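Catalase (Exiguobacterium oxidotolerans, PDB 2J2M) catalyses the breakdown of hydrogen peroxide to water and oxygen at a heme buried in each of its four subunits. Local coordinates at residues Phe91-Thr96 and Val313-Gly318; Ser189-Arg194 and Asn244-Ala249. All coordinates share one frame; numbering follows the deposited sequence.

Contact 1 of 2, residues Phe91-Thr96 and Val313-Gly318; sequences FARFST and VGFNPG. With HEM (protoporphyrin IX containing Fe), chain E.
Inside the antiparallel beta-barrel of the catalase fold, strand 87-95 presents Phe91 and Arg93 to the loop 313-318, and the two segments together wall the propionate side of the heme pocket, a worked example of residues far apart in sequence meeting at a cofactor. No hydrogen bond joins the two segments; apolar packing does, and both border one heme propionate, Arg93 by a hydrogen bond and Phe315 by its ring edge.

The apolar part centres on Phe91, Val313 and Phe315. With CG anti to the backbone N (chi1 -177°), the Phe91 ring reaches toward the loop, and its CE2 lies 3.9 Å from Val313 CG1, which arrives at the ring edge. Of the two methyls of Val313, CG1 makes the closer approach to Phe91, while CG2 sits over one face of the Phe315 ring, displaced toward its rim. Phe315 swings its CG to the side of its own backbone N (chi1 -47°), which sends the ring across to the strand, where CE2 is 3.8 Å from Arg93 CB. Phe315 also touches strands 112-119 and 122-129.

The polar part belongs to Arg93. Its chain runs extended from CG to NE, beside the propionate, and then turns at the guanidinium so that NH1 donates to HEM O2A over 3.1 Å with an N-H...O angle of 155°. NH1 is held by two bonds, to the propionate and to the His56 carbonyl, its stronger partner. Such a cation would be expected to favour the ionised propionate. Arg53, Arg346 and Gln343 also hydrogen-bond the heme.

Two residues along, Ser95 OG is hydrogen-bonded to His56 ND1. The other propionate oxygen, HEM O1A, lies in the plane of the Phe315 ring, at its edge, 3.5 Å from CD2.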
# COMPACT_ATOMS: atom_id res chain seq x y z
N PHE A 91 17.57 9.39 19.62
CA PHE A 91 17.88 9.44 18.19
C PHE A 91 17.38 10.80 17.67
O PHE A 91 16.28 11.23 17.99
CB PHE A 91 17.25 8.26 17.43
CG PHE A 91 17.61 8.22 15.96
CD1 PHE A 91 18.88 7.81 15.54
CD2 PHE A 91 16.69 8.61 15.00
CE1 PHE A 91 19.21 7.78 14.21
CE2 PHE A 91 17.03 8.57 13.63
CZ PHE A 91 18.29 8.16 13.24
N ALA A 92 18.23 11.50 16.93
CA ALA A 92 17.89 12.83 16.44
C ALA A 92 17.87 12.88 14.93
O ALA A 92 18.58 12.12 14.27
CB ALA A 92 18.86 13.86 17.00
N ARG A 93 17.04 13.76 14.38
CA ARG A 93 16.98 13.99 12.94
C ARG A 93 16.81 15.48 12.69
O ARG A 93 15.91 16.11 13.25
CB ARG A 93 15.83 13.20 12.26
CG ARG A 93 15.76 13.41 10.72
CD ARG A 93 14.80 12.44 10.00
NE ARG A 93 14.85 12.49 8.52
CZ ARG A 93 14.27 13.42 7.74
NH1 ARG A 93 13.62 14.45 8.30
NH2 ARG A 93 14.36 13.34 6.40
N PHE A 94 17.69 16.02 11.86
CA PHE A 94 17.66 17.41 11.46
C PHE A 94 17.33 17.41 9.99
O PHE A 94 17.60 16.45 9.30
CB PHE A 94 19.03 18.05 11.74
CG PHE A 94 19.48 17.92 13.17
CD1 PHE A 94 20.57 17.11 13.50
CD2 PHE A 94 18.78 18.56 14.21
CE1 PHE A 94 20.97 16.97 14.84
CE2 PHE A 94 19.18 18.43 15.53
CZ PHE A 94 20.27 17.64 15.85
N SER A 95 16.74 18.49 9.50
CA SER A 95 16.11 18.46 8.19
C SER A 95 15.89 19.85 7.64
O SER A 95 15.96 20.82 8.40
CB SER A 95 14.77 17.70 8.25
OG SER A 95 13.88 18.29 9.18
N THR A 96 15.69 19.96 6.32
CA THR A 96 15.11 21.18 5.75
C THR A 96 13.61 20.93 5.69
O THR A 96 13.16 19.99 6.31
CB THR A 96 15.67 21.52 4.36
OG1 THR A 96 15.53 20.39 3.49
CG2 THR A 96 17.11 21.94 4.47
N VAL A 313 12.43 6.38 10.86
CA VAL A 313 11.93 6.99 12.08
C VAL A 313 10.70 7.86 11.82
O VAL A 313 10.60 8.54 10.79
CB VAL A 313 13.03 7.81 12.86
CG1 VAL A 313 13.45 9.10 12.12
CG2 VAL A 313 12.58 8.09 14.32
N GLY A 314 9.76 7.83 12.75
CA GLY A 314 8.70 8.81 12.81
C GLY A 314 8.64 9.49 14.16
O GLY A 314 8.78 8.83 15.19
N PHE A 315 8.45 10.81 14.16
CA PHE A 315 8.26 11.56 15.40
C PHE A 315 6.91 12.27 15.41
O PHE A 315 6.34 12.56 14.36
CB PHE A 315 9.32 12.65 15.57
CG PHE A 315 10.73 12.23 15.33
CD1 PHE A 315 11.56 11.88 16.40
CD2 PHE A 315 11.28 12.29 14.05
CE1 PHE A 315 12.90 11.57 16.18
CE2 PHE A 315 12.61 11.98 13.83
CZ PHE A 315 13.43 11.61 14.89
N ASN A 316 6.41 12.57 16.61
CA ASN A 316 5.15 13.29 16.79
C ASN A 316 5.25 14.11 18.07
O ASN A 316 5.54 13.55 19.12
CB ASN A 316 3.95 12.31 16.85
CG ASN A 316 2.59 13.03 16.99
OD1 ASN A 316 2.54 14.21 17.29
ND2 ASN A 316 1.50 12.31 16.77
N PRO A 317 5.05 15.44 17.98
CA PRO A 317 5.15 16.32 19.18
C PRO A 317 4.13 15.98 20.27
O PRO A 317 4.29 16.36 21.41
CB PRO A 317 4.87 17.73 18.63
CG PRO A 317 4.29 17.53 17.25
CD PRO A 317 4.80 16.21 16.74
N GLY A 318 3.07 15.27 19.90
CA GLY A 318 2.10 14.87 20.88
C GLY A 318 2.34 13.45 21.33
O GLY A 318 1.45 12.84 21.93
CHA HEM E . 7.44 16.95 9.52
CHB HEM E . 8.49 20.77 12.38
CHC HEM E . 3.99 22.40 11.76
CHD HEM E . 2.76 18.31 9.51
C1A HEM E . 8.11 17.81 10.38
C2A HEM E . 9.47 17.66 10.91
C3A HEM E . 9.75 18.72 11.70
C4A HEM E . 8.60 19.58 11.70
CMA HEM E . 11.05 19.01 12.49
CAA HEM E . 10.40 16.46 10.57
CBA HEM E . 10.30 15.31 11.57
CGA HEM E . 11.31 14.27 11.14
O1A HEM E . 10.90 13.16 10.70
O2A HEM E . 12.53 14.57 11.20
C1B HEM E . 7.35 21.51 12.52
C2B HEM E . 7.14 22.62 13.45
C3B HEM E . 5.90 23.05 13.25
C4B HEM E . 5.28 22.25 12.22
CMB HEM E . 8.15 23.16 14.50
CAB HEM E . 5.17 24.17 14.01
CBB HEM E . 5.77 25.31 14.32
C1C HEM E . 3.22 21.42 11.18
C2C HEM E . 1.77 21.41 11.05
C3C HEM E . 1.46 20.26 10.43
C4C HEM E . 2.68 19.52 10.15
CMC HEM E . 0.79 22.50 11.56
CAC HEM E . 0.05 19.76 10.02
CBC HEM E . -0.80 19.24 10.91
C1D HEM E . 3.88 17.56 9.26
C2D HEM E . 3.89 16.29 8.56
C3D HEM E . 5.36 15.86 8.57
C4D HEM E . 6.08 16.91 9.27
CMD HEM E . 2.66 15.52 7.98
CAD HEM E . 5.95 14.56 7.98
CBD HEM E . 6.24 13.62 9.15
CGD HEM E . 6.52 12.20 8.70
O1D HEM E . 6.32 11.83 7.49
O2D HEM E . 6.94 11.41 9.57
NA HEM E . 7.63 19.00 10.90
NB HEM E . 6.20 21.32 11.79
NC HEM E . 3.73 20.26 10.63
ND HEM E . 5.17 17.87 9.66
FE HEM E . 5.61 19.44 10.98

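Contact 2 of 2, residues Ser189-Arg194 and Asn244-Ala249; sequences SYRKMR and NDTFQA
The turn at 189-192, closed by a hydrogen bond from Lys192 N to Ser189 O (3.0 Å), lies against helix 241-251, with the CA atoms of Arg191 and Thr246 6.2 Å apart.

Asp245 is the focus. Its CG is anti to the backbone N (chi1 169°), which carries the carboxylate out from the helix to meet two donors. Ser189 OG gives a hydrogen bond of 2.9 Å to Asp245 OD2, approaching from above the carboxylate plane. Arg191 NH1 forms a salt bridge with the same group, 3.1 Å from Asp245 OD1, through two weak hydrogen bonds, one to each oxygen. The guanidinium and carboxylate planes stand 50° apart, so this is a skewed pairing rather than a flat bidentate one. A bend at chi3 (-96°) turns the guanidinium so that Ala249 CB lies over one face, 3.4 Å from Arg191 NE. The other end of the group, NH2, is taken by Asp254 in the stronger salt bridge.

Tyr190 adds packing: its CB lies 3.5 Å from Thr246 OG1, a hydroxyl that bonds the Ala242 carbonyl one helical turn back. The phenol OH of Tyr190 reaches Glu105.

The contact joins the 189-192 turn to helix 241-251 beside the barrel: Tyr190 and Thr246 both touch Phe60 of strand 59-68, while Tyr190 also rests on Phe94 of strand 87-95.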
# COMPACT_ATOMS: atom_id res chain seq x y z
N SER A 189 25.40 24.62 9.24
CA SER A 189 25.05 23.22 9.32
C SER A 189 24.11 22.91 10.48
O SER A 189 23.81 23.76 11.34
CB SER A 189 26.29 22.32 9.37
OG SER A 189 27.09 22.65 10.47
N TYR A 190 23.67 21.66 10.47
CA TYR A 190 22.84 21.08 11.50
C TYR A 190 23.42 21.24 12.92
O TYR A 190 22.66 21.46 13.87
CB TYR A 190 22.56 19.62 11.16
CG TYR A 190 21.79 19.45 9.86
CD1 TYR A 190 20.77 20.32 9.51
CD2 TYR A 190 22.07 18.40 8.98
CE1 TYR A 190 20.05 20.16 8.32
CE2 TYR A 190 21.36 18.23 7.79
CZ TYR A 190 20.34 19.11 7.47
OH TYR A 190 19.63 18.95 6.32
N ARG A 191 24.75 21.14 13.05
CA ARG A 191 25.40 21.20 14.35
C ARG A 191 25.62 22.64 14.81
O ARG A 191 25.94 22.91 15.98
CB ARG A 191 26.70 20.38 14.36
CG ARG A 191 27.80 20.94 13.48
CD ARG A 191 28.80 19.85 13.06
NE ARG A 191 29.94 19.86 13.95
CZ ARG A 191 31.11 20.44 13.69
NH1 ARG A 191 31.33 21.03 12.52
NH2 ARG A 191 32.07 20.38 14.60
N LYS A 192 25.42 23.58 13.88
CA LYS A 192 25.60 24.99 14.19
C LYS A 192 24.29 25.77 14.16
O LYS A 192 24.23 26.89 13.65
CB LYS A 192 26.63 25.60 13.26
CG LYS A 192 27.98 24.92 13.37
CD LYS A 192 29.08 25.68 12.67
CE LYS A 192 30.37 24.86 12.71
NZ LYS A 192 31.41 25.50 11.88
N MET A 193 23.26 25.18 14.74
CA MET A 193 21.94 25.79 14.81
C MET A 193 21.27 25.47 16.13
O MET A 193 21.62 24.49 16.82
CB MET A 193 21.05 25.29 13.67
CG MET A 193 20.43 23.92 13.92
SD MET A 193 19.63 23.32 12.43
CE MET A 193 18.95 21.74 13.02
N ARG A 194 20.29 26.28 16.48
CA ARG A 194 19.53 26.10 17.71
C ARG A 194 18.28 25.27 17.44
O ARG A 194 18.01 24.87 16.29
CB ARG A 194 19.18 27.48 18.31
CG ARG A 194 18.63 28.50 17.30
CD ARG A 194 17.66 29.47 17.94
NE ARG A 194 17.36 30.60 17.05
CZ ARG A 194 16.61 31.66 17.38
NH1 ARG A 194 16.42 32.63 16.49
NH2 ARG A 194 16.05 31.74 18.60
N ASN A 244 26.99 15.91 5.31
CA ASN A 244 28.42 15.68 5.24
C ASN A 244 29.18 16.16 6.49
O ASN A 244 29.89 15.38 7.11
CB ASN A 244 28.98 16.38 4.00
CG ASN A 244 30.28 15.77 3.52
OD1 ASN A 244 30.75 14.76 4.06
ND2 ASN A 244 30.87 16.38 2.47
N ASP A 245 29.01 17.45 6.83
CA ASP A 245 29.70 18.08 7.95
C ASP A 245 29.32 17.46 9.30
O ASP A 245 30.19 17.22 10.14
CB ASP A 245 29.44 19.61 7.97
CG ASP A 245 29.91 20.28 9.27
OD1 ASP A 245 31.12 20.50 9.44
OD2 ASP A 245 29.07 20.60 10.13
N THR A 246 28.03 17.19 9.50
CA THR A 246 27.55 16.57 10.76
C THR A 246 27.97 15.11 10.86
O THR A 246 28.30 14.62 11.97
CB THR A 246 26.00 16.69 10.96
OG1 THR A 246 25.55 17.99 10.60
CG2 THR A 246 25.63 16.45 12.41
N PHE A 247 27.93 14.40 9.73
CA PHE A 247 28.46 13.03 9.72
C PHE A 247 29.96 12.95 10.06
O PHE A 247 30.36 12.11 10.87
CB PHE A 247 28.18 12.31 8.41
CG PHE A 247 28.48 10.84 8.47
CD1 PHE A 247 29.79 10.37 8.34
CD2 PHE A 247 27.46 9.92 8.67
CE1 PHE A 247 30.08 9.01 8.42
CE2 PHE A 247 27.74 8.56 8.73
CZ PHE A 247 29.05 8.11 8.61
N GLN A 248 30.77 13.81 9.44
CA GLN A 248 32.22 13.82 9.68
C GLN A 248 32.59 14.19 11.13
O GLN A 248 33.44 13.54 11.73
CB GLN A 248 32.93 14.76 8.68
CG GLN A 248 32.99 14.23 7.23
CD GLN A 248 33.39 12.76 7.15
OE1 GLN A 248 32.63 11.91 6.64
NE2 GLN A 248 34.57 12.44 7.68
N ALA A 249 31.96 15.23 11.67
CA ALA A 249 32.15 15.64 13.05
C ALA A 249 31.92 14.51 14.05
O ALA A 249 32.68 14.37 15.00
CB ALA A 249 31.24 16.82 13.39

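In the fold
After helix 36-45 and strand 59-68 the chain reaches strand 87-95, whose last residues supply most of 91-96. It then passes through strands 112-119 and 122-129 and several helices to reach 189-194. Contact 2 closes the shorter loop, about fifty residues on, at helix 241-251. Strands 257-265 and 292-302 and helix 307-311 follow before 313-318 returns to strand 87-95, so contact 1 closes a larger loop that encloses contact 2 entirely. The centres lie about 16 Å apart, yet the two meet chiefly at Phe94, whose CD2 is 3.4 Å from Met193 CE. One strand thus ties the heme-lining loop to the turn and helix packed against the barrel.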